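Local coordinates for protein homoserine O-acetyltransferase (Bacillus anthracis str. 'Ames Ancestor', PDB 3I1I) that probably transfers an acetyl group from acetyl-CoA to the hydroxyl of homoserine, using an alpha/beta-hydrolase fold, at residues Met159-Trp164 / Glu173-Val178; Gly177-Pro182 / Asn349-Gly354; Leu311-Lys316 / His359-Lys364; Lys328-Leu333 / Ala340-Ile345. All blocks are in the same frame, centred on the assembly; numbering follows the deposited sequence.

Overall arrangement
Four neighbouring contacts tie helices and the loop carrying the probable catalytic histidine to one half of a mixed beta sheet, in which strands 150-154, 174-178, 309-313 and 340-342 lie side by side. Contacts 1 and 4 pack helices 156-167 and 324-335 on one face, where Met175 CE lies 3.7 Å from Met329 CE. Contact 3 brings helix 362-370 to the other face, its centre about 12 Å from that of contact 4. Contact 2, about 9 Å from contact 3 and 13 Å from contact 1 between centres, sits where strand 174-178 ends. It holds His351, whose bonds to Ser155 and Asp318 are consistent with a catalytic triad.

Contact 1. Residues Met159-Trp164 / Glu173-Val178; sequences MIAQQW and ERMIGV
Gln162 meets Met175 not through its flat carboxamide but through the CG methylene behind it, 3.7 Å from Met175 CE. The other flat group nearby, the Trp164 indole, takes no part in the contact; Ile160 O lies in plane at its edge. Helix and strand share no hydrogen bond and meet by the packing of aliphatic groups and a backbone carbonyl. Met175, a selenomethionine here, carries most of it. Its CG lies anti to the backbone N (chi1 -172°), and bends at the next two torsions bring SE and CE to Gln162 CG, the two side chains crossing obliquely. Met175 CG meets the helix backbone at Ala161 O, 3.5 Å away, while Ala161 CB stands 4.0 Å from the same CG. A small methyl suits this place, because helix and strand axes approach to 7.9 Å. Gly177 likewise puts no side chain between the strand and Gln162. The amide end of Gln162 is buried, but NE2 is held by the carbonyl oxygens of Gly158 and Asn181, which fixes the extended chain above the strand. Helix and strand run nearly antiparallel, at 154°, as expected in the beta-alpha-beta unit 150-154, 156-167, 174-178, whose helix in the alpha/beta-hydrolase fold follows what is probably the nucleophile elbow at Ser155.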
# COMPACT_ATOMS: atom_id res chain seq x y z
N MSE A 159 -16.65 -13.72 -9.74
CA MSE A 159 -17.24 -12.48 -10.21
C MSE A 159 -17.77 -12.66 -11.63
O MSE A 159 -18.87 -12.24 -11.94
CB MSE A 159 -16.22 -11.34 -10.18
CG MSE A 159 -15.79 -10.98 -8.75
SE MSE A 159 -14.34 -9.69 -8.62
CE MSE A 159 -14.24 -9.75 -6.70
N ILE A 160 -16.96 -13.30 -12.48
CA ILE A 160 -17.36 -13.64 -13.81
C ILE A 160 -18.56 -14.60 -13.75
O ILE A 160 -19.56 -14.41 -14.47
CB ILE A 160 -16.22 -14.28 -14.60
CG1 ILE A 160 -15.07 -13.29 -14.76
CG2 ILE A 160 -16.72 -14.78 -15.95
CD1 ILE A 160 -13.63 -13.94 -14.74
N ALA A 161 -18.51 -15.58 -12.87
CA ALA A 161 -19.62 -16.54 -12.80
C ALA A 161 -20.90 -15.81 -12.41
O ALA A 161 -21.99 -16.18 -12.85
CB ALA A 161 -19.33 -17.66 -11.83
N GLN A 162 -20.77 -14.80 -11.56
CA GLN A 162 -21.97 -14.12 -11.11
C GLN A 162 -22.53 -13.29 -12.26
O GLN A 162 -23.73 -13.18 -12.39
CB GLN A 162 -21.70 -13.25 -9.89
CG GLN A 162 -21.60 -14.01 -8.60
CD GLN A 162 -21.04 -13.15 -7.48
OE1 GLN A 162 -21.79 -12.64 -6.66
NE2 GLN A 162 -19.72 -12.95 -7.46
N GLN A 163 -21.66 -12.71 -13.07
CA GLN A 163 -22.11 -11.93 -14.22
C GLN A 163 -22.85 -12.82 -15.24
O GLN A 163 -23.89 -12.44 -15.77
CB GLN A 163 -20.92 -11.19 -14.84
CG GLN A 163 -20.37 -10.05 -13.98
CD GLN A 163 -21.31 -8.85 -13.95
OE1 GLN A 163 -22.50 -8.96 -14.26
NE2 GLN A 163 -20.78 -7.69 -13.57
N TRP A 164 -22.38 -14.04 -15.43
CA TRP A 164 -23.14 -15.04 -16.19
C TRP A 164 -24.55 -15.30 -15.66
O TRP A 164 -25.53 -15.30 -16.41
CB TRP A 164 -22.41 -16.39 -16.17
CG TRP A 164 -21.48 -16.59 -17.28
CD1 TRP A 164 -20.18 -16.29 -17.29
CD2 TRP A 164 -21.78 -17.17 -18.56
NE1 TRP A 164 -19.63 -16.65 -18.48
CE2 TRP A 164 -20.60 -17.18 -19.28
CE3 TRP A 164 -22.93 -17.67 -19.15
CZ2 TRP A 164 -20.52 -17.68 -20.57
CZ3 TRP A 164 -22.85 -18.17 -20.44
CH2 TRP A 164 -21.67 -18.15 -21.14
N GLU A 173 -27.72 -23.16 -15.53
CA GLU A 173 -28.51 -24.00 -14.64
C GLU A 173 -28.12 -23.83 -13.18
O GLU A 173 -28.99 -23.89 -12.28
CB GLU A 173 -28.38 -25.46 -15.03
CG GLU A 173 -28.94 -25.70 -16.41
CD GLU A 173 -28.93 -27.15 -16.84
OE1 GLU A 173 -28.69 -28.06 -16.01
OE2 GLU A 173 -29.18 -27.38 -18.03
N ARG A 174 -26.82 -23.63 -12.97
CA ARG A 174 -26.23 -23.63 -11.66
C ARG A 174 -25.08 -22.67 -11.63
O ARG A 174 -24.28 -22.65 -12.56
CB ARG A 174 -25.70 -25.00 -11.33
CG ARG A 174 -26.75 -26.06 -11.28
CD ARG A 174 -26.14 -27.45 -11.03
NE ARG A 174 -27.12 -28.49 -11.24
CZ ARG A 174 -27.60 -28.85 -12.44
NH1 ARG A 174 -27.16 -28.29 -13.57
NH2 ARG A 174 -28.53 -29.79 -12.51
N MSE A 175 -24.96 -21.91 -10.56
CA MSE A 175 -23.79 -21.05 -10.39
C MSE A 175 -23.14 -21.32 -9.03
O MSE A 175 -23.83 -21.38 -8.03
CB MSE A 175 -24.18 -19.60 -10.52
CG MSE A 175 -23.00 -18.66 -10.56
SE MSE A 175 -22.58 -17.98 -8.78
CE MSE A 175 -24.10 -16.76 -8.65
N ILE A 176 -21.83 -21.52 -8.99
CA ILE A 176 -21.14 -21.74 -7.72
C ILE A 176 -20.08 -20.66 -7.63
O ILE A 176 -19.19 -20.57 -8.47
CB ILE A 176 -20.44 -23.11 -7.65
CG1 ILE A 176 -21.43 -24.26 -7.90
CG2 ILE A 176 -19.74 -23.27 -6.29
CD1 ILE A 176 -20.83 -25.68 -7.73
N GLY A 177 -20.19 -19.84 -6.61
CA GLY A 177 -19.31 -18.72 -6.44
C GLY A 177 -18.48 -18.96 -5.18
O GLY A 177 -19.02 -18.89 -4.04
N VAL A 178 -17.20 -19.23 -5.38
CA VAL A 178 -16.28 -19.53 -4.28
C VAL A 178 -15.45 -18.31 -3.88
O VAL A 178 -14.94 -17.57 -4.74
CB VAL A 178 -15.36 -20.71 -4.66
CG1 VAL A 178 -14.50 -21.14 -3.42
CG2 VAL A 178 -16.18 -21.87 -5.19

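Contact 2. Residues Gly177-Pro182 / Asn349-Gly354; sequences GVITNP and NGHMAG
Val178, the last residue of its strand, opens the contact by resting CG1 4.0 Å from Gly354 CA. Because Gly354 has no side chain, the backbone there can come close to the strand end, and Ile179 CA passes just 5.8 Å from Gly354 CA. Ile179 then does most of the work. Its backbone turns into the left-handed region, and its CG1 sits in the crowded position between backbone N and carbonyl carbon (chi1 56°). This carries CD1 over one face of the His351 imidazole, a CH-pi contact with CD1 3.5 Å from the ring centroid and 16° off the normal. The two side chains cross nearly perpendicularly, while CG2 packs 3.9 Å from Gly354 CA. His351 probably occupies the position of the catalytic histidine in alpha/beta hydrolases: its ND1 is hydrogen-bonded to Asp318 OD2 and its NE2 to Ser155 OG, consistent with a Ser-His-Asp triad, and the isoleucine methyl lends the ring an apolar backing that leaves both nitrogens to these partners. The Ile179 carbonyl also approaches the ring, its O lying 3.3 Å from His351 CE1. Further along, Thr180 points away from this loop and its OG1 is hydrogen-bonded to Ser155 O.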
# COMPACT_ATOMS: atom_id res chain seq x y z
N GLY A 177 -20.19 -19.84 -6.61
CA GLY A 177 -19.31 -18.72 -6.44
C GLY A 177 -18.48 -18.96 -5.18
O GLY A 177 -19.02 -18.89 -4.04
N VAL A 178 -17.20 -19.23 -5.38
CA VAL A 178 -16.28 -19.53 -4.28
C VAL A 178 -15.45 -18.31 -3.88
O VAL A 178 -14.94 -17.57 -4.74
CB VAL A 178 -15.36 -20.71 -4.66
CG1 VAL A 178 -14.50 -21.14 -3.42
CG2 VAL A 178 -16.18 -21.87 -5.19
N ILE A 179 -15.34 -18.07 -2.58
CA ILE A 179 -14.58 -16.90 -2.01
C ILE A 179 -14.74 -15.62 -2.83
O ILE A 179 -13.77 -15.03 -3.27
CB ILE A 179 -13.08 -17.24 -1.76
CG1 ILE A 179 -12.37 -17.77 -3.04
CG2 ILE A 179 -12.98 -18.28 -0.65
CD1 ILE A 179 -10.88 -17.59 -3.02
N THR A 180 -15.99 -15.20 -3.02
CA THR A 180 -16.34 -14.07 -3.87
C THR A 180 -17.51 -13.25 -3.22
O THR A 180 -17.98 -13.56 -2.14
CB THR A 180 -16.71 -14.57 -5.32
OG1 THR A 180 -16.73 -13.47 -6.25
CG2 THR A 180 -18.09 -15.29 -5.34
N ASN A 181 -17.98 -12.21 -3.93
CA ASN A 181 -19.09 -11.35 -3.47
C ASN A 181 -19.73 -10.68 -4.68
O ASN A 181 -19.07 -10.55 -5.74
CB ASN A 181 -18.60 -10.26 -2.51
CG ASN A 181 -18.62 -10.70 -1.08
OD1 ASN A 181 -19.61 -11.26 -0.64
ND2 ASN A 181 -17.53 -10.46 -0.35
N PRO A 182 -21.00 -10.27 -4.55
CA PRO A 182 -21.69 -9.66 -5.67
C PRO A 182 -21.18 -8.27 -6.01
O PRO A 182 -21.43 -7.77 -7.10
CB PRO A 182 -23.16 -9.60 -5.21
CG PRO A 182 -23.11 -9.73 -3.76
CD PRO A 182 -21.88 -10.43 -3.38
N ASN A 349 -6.09 -20.56 6.25
CA ASN A 349 -5.74 -20.01 4.93
C ASN A 349 -6.57 -18.85 4.40
O ASN A 349 -6.24 -18.30 3.33
CB ASN A 349 -5.73 -21.10 3.90
CG ASN A 349 -4.55 -22.00 4.04
OD1 ASN A 349 -3.45 -21.54 4.37
ND2 ASN A 349 -4.74 -23.30 3.82
N GLY A 350 -7.62 -18.48 5.10
CA GLY A 350 -8.40 -17.30 4.72
C GLY A 350 -8.93 -17.41 3.29
O GLY A 350 -9.45 -18.47 2.90
N HIS A 351 -8.75 -16.33 2.52
CA HIS A 351 -9.17 -16.28 1.13
C HIS A 351 -8.65 -17.47 0.31
O HIS A 351 -9.39 -18.04 -0.48
CB HIS A 351 -8.64 -15.00 0.52
CG HIS A 351 -9.16 -14.71 -0.84
ND1 HIS A 351 -10.50 -14.48 -1.11
CD2 HIS A 351 -8.51 -14.60 -2.02
CE1 HIS A 351 -10.64 -14.24 -2.41
NE2 HIS A 351 -9.45 -14.31 -2.98
N MSE A 352 -7.39 -17.83 0.51
CA MSE A 352 -6.73 -18.89 -0.27
C MSE A 352 -7.26 -20.28 0.05
O MSE A 352 -6.93 -21.24 -0.65
CB MSE A 352 -5.22 -18.88 -0.01
CG MSE A 352 -4.50 -17.61 -0.45
SE MSE A 352 -5.01 -17.11 -2.29
CE MSE A 352 -4.34 -18.57 -3.32
N ALA A 353 -8.10 -20.41 1.07
CA ALA A 353 -8.81 -21.67 1.30
C ALA A 353 -9.60 -22.08 0.04
O ALA A 353 -9.83 -23.27 -0.24
CB ALA A 353 -9.75 -21.58 2.54
N GLY A 354 -10.04 -21.08 -0.71
CA GLY A 354 -10.87 -21.36 -1.87
C GLY A 354 -10.09 -22.04 -2.97
O GLY A 354 -10.69 -22.65 -3.84

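Contact 3. Residues Leu311-Lys316 / His359-Lys364; sequences LMIPCK and HLFEKK
Ile313 and Phe361 meet with their side chains roughly perpendicular, each pointing from its own backbone toward the other. The isoleucine uses both branches: CG2 rests 4.0 Å from Phe361 CB and equally near CG, and CD1 comes obliquely to the ring, 3.8 Å from Phe361 CD1. Phe361 is at the N-cap position, immediately before helix 362-370, and its CG stands between its own backbone N and carbonyl carbon (chi1 60°), which turns the ring so that its CD1 lies by Ile313 CD1. A beta-branched aliphatic residue suits a strand, and here its two branches pack against Phe361 CB and the near part of the ring. One helical turn past Phe361, Lys364 meets Leu311, two residues before Ile313, the pair lying at a slant. Leu311 CD2 touches the lysine at CG, 3.9 Å away, and what meets the leucine is thus the aliphatic part of a charged residue. A bend at the second torsion of Lys364 (chi2 55°) helps carry NZ on to its acidic partners, Glu367 and, in the conformer described here, Glu341, with which it forms salt bridges. The lysine stem packs on leucine while the ammonium group pairs with carboxylates. Leu311 and Ile313 face the same way on strand 309-313, Leu311 also touching Phe368 and Ile313 touching Val365 of helix 362-370; Met312 between them faces helix 324-335 on the opposite side of the sheet.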
# COMPACT_ATOMS: atom_id res chain seq x y z
N LEU A 311 -25.11 -21.48 -5.37
CA LEU A 311 -24.32 -21.92 -4.21
C LEU A 311 -23.14 -20.97 -3.99
O LEU A 311 -22.29 -20.81 -4.87
CB LEU A 311 -23.79 -23.36 -4.42
CG LEU A 311 -22.92 -23.95 -3.26
CD1 LEU A 311 -23.68 -23.99 -1.86
CD2 LEU A 311 -22.39 -25.32 -3.60
N MSE A 312 -23.11 -20.30 -2.84
CA MSE A 312 -21.99 -19.42 -2.47
C MSE A 312 -21.15 -20.14 -1.37
O MSE A 312 -21.69 -20.67 -0.37
CB MSE A 312 -22.50 -18.07 -1.95
CG MSE A 312 -23.38 -17.21 -2.89
SE MSE A 312 -22.44 -16.80 -4.54
CE MSE A 312 -21.34 -15.38 -3.76
N ILE A 313 -19.83 -20.17 -1.59
CA ILE A 313 -18.88 -20.83 -0.70
C ILE A 313 -17.83 -19.83 -0.24
O ILE A 313 -16.77 -19.71 -0.84
CB ILE A 313 -18.21 -22.02 -1.39
CG1 ILE A 313 -19.26 -22.98 -1.95
CG2 ILE A 313 -17.28 -22.79 -0.42
CD1 ILE A 313 -18.60 -24.16 -2.81
N PRO A 314 -18.16 -19.04 0.80
CA PRO A 314 -17.19 -18.13 1.37
C PRO A 314 -16.36 -18.81 2.48
O PRO A 314 -16.72 -19.87 2.99
CB PRO A 314 -18.07 -17.06 1.99
CG PRO A 314 -19.23 -17.79 2.47
CD PRO A 314 -19.48 -18.86 1.43
N CYS A 315 -15.27 -18.16 2.83
CA CYS A 315 -14.47 -18.55 3.94
C CYS A 315 -14.61 -17.49 5.00
O CYS A 315 -14.32 -16.31 4.77
CB CYS A 315 -13.00 -18.65 3.53
SG CYS A 315 -12.02 -19.28 4.96
N LYS A 316 -14.99 -17.93 6.19
CA LYS A 316 -15.20 -17.06 7.33
C LYS A 316 -14.00 -16.18 7.73
O LYS A 316 -14.18 -15.09 8.27
CB LYS A 316 -15.55 -17.93 8.51
CG LYS A 316 -15.85 -17.17 9.80
CD LYS A 316 -16.39 -18.16 10.82
CE LYS A 316 -17.43 -17.52 11.73
NZ LYS A 316 -16.71 -16.73 12.73
N HIS A 359 -10.60 -29.81 -0.13
CA HIS A 359 -11.20 -30.85 0.71
C HIS A 359 -12.34 -30.33 1.55
O HIS A 359 -13.24 -31.06 1.90
CB HIS A 359 -10.15 -31.58 1.59
CG HIS A 359 -9.50 -30.73 2.64
ND1 HIS A 359 -8.56 -29.76 2.34
CD2 HIS A 359 -9.61 -30.74 3.99
CE1 HIS A 359 -8.14 -29.20 3.46
NE2 HIS A 359 -8.75 -29.78 4.48
N LEU A 360 -12.32 -29.04 1.86
CA LEU A 360 -13.37 -28.46 2.76
C LEU A 360 -14.75 -28.35 2.10
O LEU A 360 -15.77 -28.30 2.80
CB LEU A 360 -12.93 -27.10 3.33
CG LEU A 360 -11.68 -27.14 4.25
CD1 LEU A 360 -11.22 -25.73 4.63
CD2 LEU A 360 -11.94 -28.00 5.52
N PHE A 361 -14.78 -28.33 0.76
CA PHE A 361 -16.05 -28.13 0.03
C PHE A 361 -16.30 -29.04 -1.19
O PHE A 361 -17.36 -28.91 -1.82
CB PHE A 361 -16.23 -26.65 -0.40
CG PHE A 361 -15.13 -26.10 -1.30
CD1 PHE A 361 -15.29 -26.07 -2.68
CD2 PHE A 361 -13.95 -25.56 -0.75
CE1 PHE A 361 -14.30 -25.56 -3.51
CE2 PHE A 361 -12.94 -25.05 -1.59
CZ PHE A 361 -13.13 -25.03 -2.96
N GLU A 362 -15.36 -29.94 -1.53
CA GLU A 362 -15.53 -30.77 -2.73
C GLU A 362 -16.80 -31.63 -2.63
O GLU A 362 -17.50 -31.85 -3.62
CB GLU A 362 -14.32 -31.66 -2.96
CG GLU A 362 -14.16 -32.77 -1.92
CD GLU A 362 -12.81 -33.48 -1.99
OE1 GLU A 362 -12.20 -33.55 -3.08
OE2 GLU A 362 -12.37 -34.00 -0.94
N LYS A 363 -17.12 -32.10 -1.45
CA LYS A 363 -18.29 -32.95 -1.32
C LYS A 363 -19.59 -32.15 -1.57
O LYS A 363 -20.54 -32.66 -2.17
CB LYS A 363 -18.32 -33.60 0.05
CG LYS A 363 -19.46 -34.56 0.22
CD LYS A 363 -19.45 -35.22 1.64
CE LYS A 363 -20.70 -36.13 1.87
NZ LYS A 363 -21.17 -36.11 3.31
N LYS A 364 -19.62 -30.90 -1.14
CA LYS A 364 -20.74 -30.02 -1.39
C LYS A 364 -20.86 -29.69 -2.88
O LYS A 364 -21.99 -29.66 -3.40
CB LYS A 364 -20.60 -28.73 -0.60
CG LYS A 364 -21.83 -27.83 -0.64
CD LYS A 364 -23.07 -28.57 -0.19
CE LYS A 364 -24.10 -27.67 0.41
NZ LYS A 364 -25.47 -28.34 0.41

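Contact 4. Residues Lys328-Leu333 / Ala340-Ile345; sequences KMVDLL and AEVYEI
Val330 is the close-packed centre of this contact, its two methyls set against different parts of the strand. CG1 reaches the backbone, 3.6 Å from Ala340 O, and CG2 lies 3.7 Å from Val342 CG2, the two valines angled across one another. With CG1 roughly anti to the backbone N (chi1 158°), one methyl faces Ala340 and the other Val342. One helical turn on, Leu333 CB sits 3.8 Å from Ala340 CB. The alanine is small enough for helix and strand axes to approach to 7.5 Å. Away from this buried row the contact gives way to charge. Lys328 and Asp331 point off the far side of the helix, and Asp331 forms a salt bridge with Lys335. Glu341 points away from the helix, toward the other face of the sheet, with its carboxylate bonded to Tyr339 OH in the conformer described. Val342 remains partly exposed, at the outermost strand of the sheet in this chain. With an angle of 157° between helix and strand, the packing belongs to a beta-alpha-beta unit, strand 309-313, helix 324-335 and strand 340-342, the last along the chain in this alpha/beta-hydrolase fold.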
# COMPACT_ATOMS: atom_id res chain seq x y z
N LYS A 328 -26.26 -12.00 2.65
CA LYS A 328 -27.24 -11.01 2.22
C LYS A 328 -27.82 -11.41 0.85
O LYS A 328 -29.03 -11.47 0.68
CB LYS A 328 -26.59 -9.62 2.16
CG LYS A 328 -27.51 -8.51 1.72
CD LYS A 328 -28.49 -8.09 2.84
CE LYS A 328 -29.93 -8.56 2.60
NZ LYS A 328 -30.83 -7.37 2.72
N MSE A 329 -26.94 -11.69 -0.10
CA MSE A 329 -27.32 -12.05 -1.46
C MSE A 329 -28.22 -13.27 -1.51
O MSE A 329 -29.23 -13.29 -2.22
CB MSE A 329 -26.06 -12.29 -2.28
CG MSE A 329 -26.24 -13.14 -3.52
SE MSE A 329 -24.61 -13.17 -4.57
CE MSE A 329 -25.12 -14.41 -6.00
N VAL A 330 -27.85 -14.29 -0.75
CA VAL A 330 -28.61 -15.53 -0.72
C VAL A 330 -29.98 -15.29 -0.11
O VAL A 330 -31.02 -15.82 -0.57
CB VAL A 330 -27.76 -16.64 -0.03
CG1 VAL A 330 -28.63 -17.80 0.55
CG2 VAL A 330 -26.65 -17.13 -1.05
N ASP A 331 -30.02 -14.43 0.89
CA ASP A 331 -31.28 -14.08 1.49
C ASP A 331 -32.20 -13.41 0.47
O ASP A 331 -33.41 -13.77 0.37
CB ASP A 331 -31.10 -13.22 2.73
CG ASP A 331 -32.39 -13.07 3.50
OD1 ASP A 331 -33.02 -14.08 3.89
OD2 ASP A 331 -32.83 -11.93 3.71
N LEU A 332 -31.65 -12.45 -0.30
CA LEU A 332 -32.46 -11.79 -1.32
C LEU A 332 -32.98 -12.79 -2.34
O LEU A 332 -34.16 -12.78 -2.68
CB LEU A 332 -31.69 -10.66 -2.01
CG LEU A 332 -31.33 -9.47 -1.11
CD1 LEU A 332 -30.32 -8.52 -1.81
CD2 LEU A 332 -32.58 -8.74 -0.58
N LEU A 333 -32.13 -13.67 -2.81
CA LEU A 333 -32.58 -14.68 -3.78
C LEU A 333 -33.68 -15.59 -3.21
O LEU A 333 -34.64 -15.91 -3.90
CB LEU A 333 -31.41 -15.53 -4.27
CG LEU A 333 -30.47 -14.90 -5.29
CD1 LEU A 333 -29.12 -15.68 -5.32
CD2 LEU A 333 -31.14 -14.79 -6.74
N ALA A 340 -31.10 -21.01 -3.41
CA ALA A 340 -29.82 -20.38 -3.13
C ALA A 340 -29.35 -20.75 -1.73
O ALA A 340 -30.18 -20.81 -0.80
CB ALA A 340 -29.93 -18.87 -3.28
N GLU A 341 -28.06 -21.06 -1.59
CA GLU A 341 -27.50 -21.44 -0.29
C GLU A 341 -26.05 -20.96 -0.12
O GLU A 341 -25.33 -20.76 -1.11
CB GLU A 341 -27.62 -22.95 -0.01
CG GLU A 341 -26.93 -23.89 -1.00
CD GLU A 341 -27.09 -25.43 -0.63
OE1 GLU A 341 -26.80 -25.83 0.53
OE2 GLU A 341 -27.50 -26.22 -1.53
N VAL A 342 -25.66 -20.76 1.13
CA VAL A 342 -24.29 -20.47 1.53
C VAL A 342 -23.75 -21.72 2.19
O VAL A 342 -24.41 -22.32 3.02
CB VAL A 342 -24.18 -19.33 2.58
CG1 VAL A 342 -22.71 -19.12 2.94
CG2 VAL A 342 -24.82 -18.02 2.07
N TYR A 343 -22.56 -22.14 1.79
CA TYR A 343 -21.83 -23.16 2.50
C TYR A 343 -20.50 -22.54 2.88
O TYR A 343 -19.65 -22.33 2.02
CB TYR A 343 -21.66 -24.34 1.60
CG TYR A 343 -20.97 -25.53 2.22
CD1 TYR A 343 -21.68 -26.42 3.01
CD2 TYR A 343 -19.62 -25.77 1.97
CE1 TYR A 343 -21.04 -27.52 3.56
CE2 TYR A 343 -18.99 -26.85 2.50
CZ TYR A 343 -19.69 -27.73 3.28
OH TYR A 343 -19.05 -28.80 3.80
N GLU A 344 -20.38 -22.17 4.15
CA GLU A 344 -19.23 -21.43 4.68
C GLU A 344 -18.15 -22.36 5.20
O GLU A 344 -18.41 -23.21 6.02
CB GLU A 344 -19.65 -20.48 5.79
CG GLU A 344 -18.50 -19.60 6.24
CD GLU A 344 -18.96 -18.36 7.00
OE1 GLU A 344 -19.85 -18.48 7.85
OE2 GLU A 344 -18.43 -17.26 6.75
N ILE A 345 -16.94 -22.18 4.71
CA ILE A 345 -15.81 -22.92 5.22
C ILE A 345 -14.96 -22.07 6.17
O ILE A 345 -15.06 -20.83 6.20
CB ILE A 345 -14.91 -23.45 4.07
CG1 ILE A 345 -14.25 -22.31 3.29
CG2 ILE A 345 -15.73 -24.43 3.14
CD1 ILE A 345 -13.43 -22.82 2.09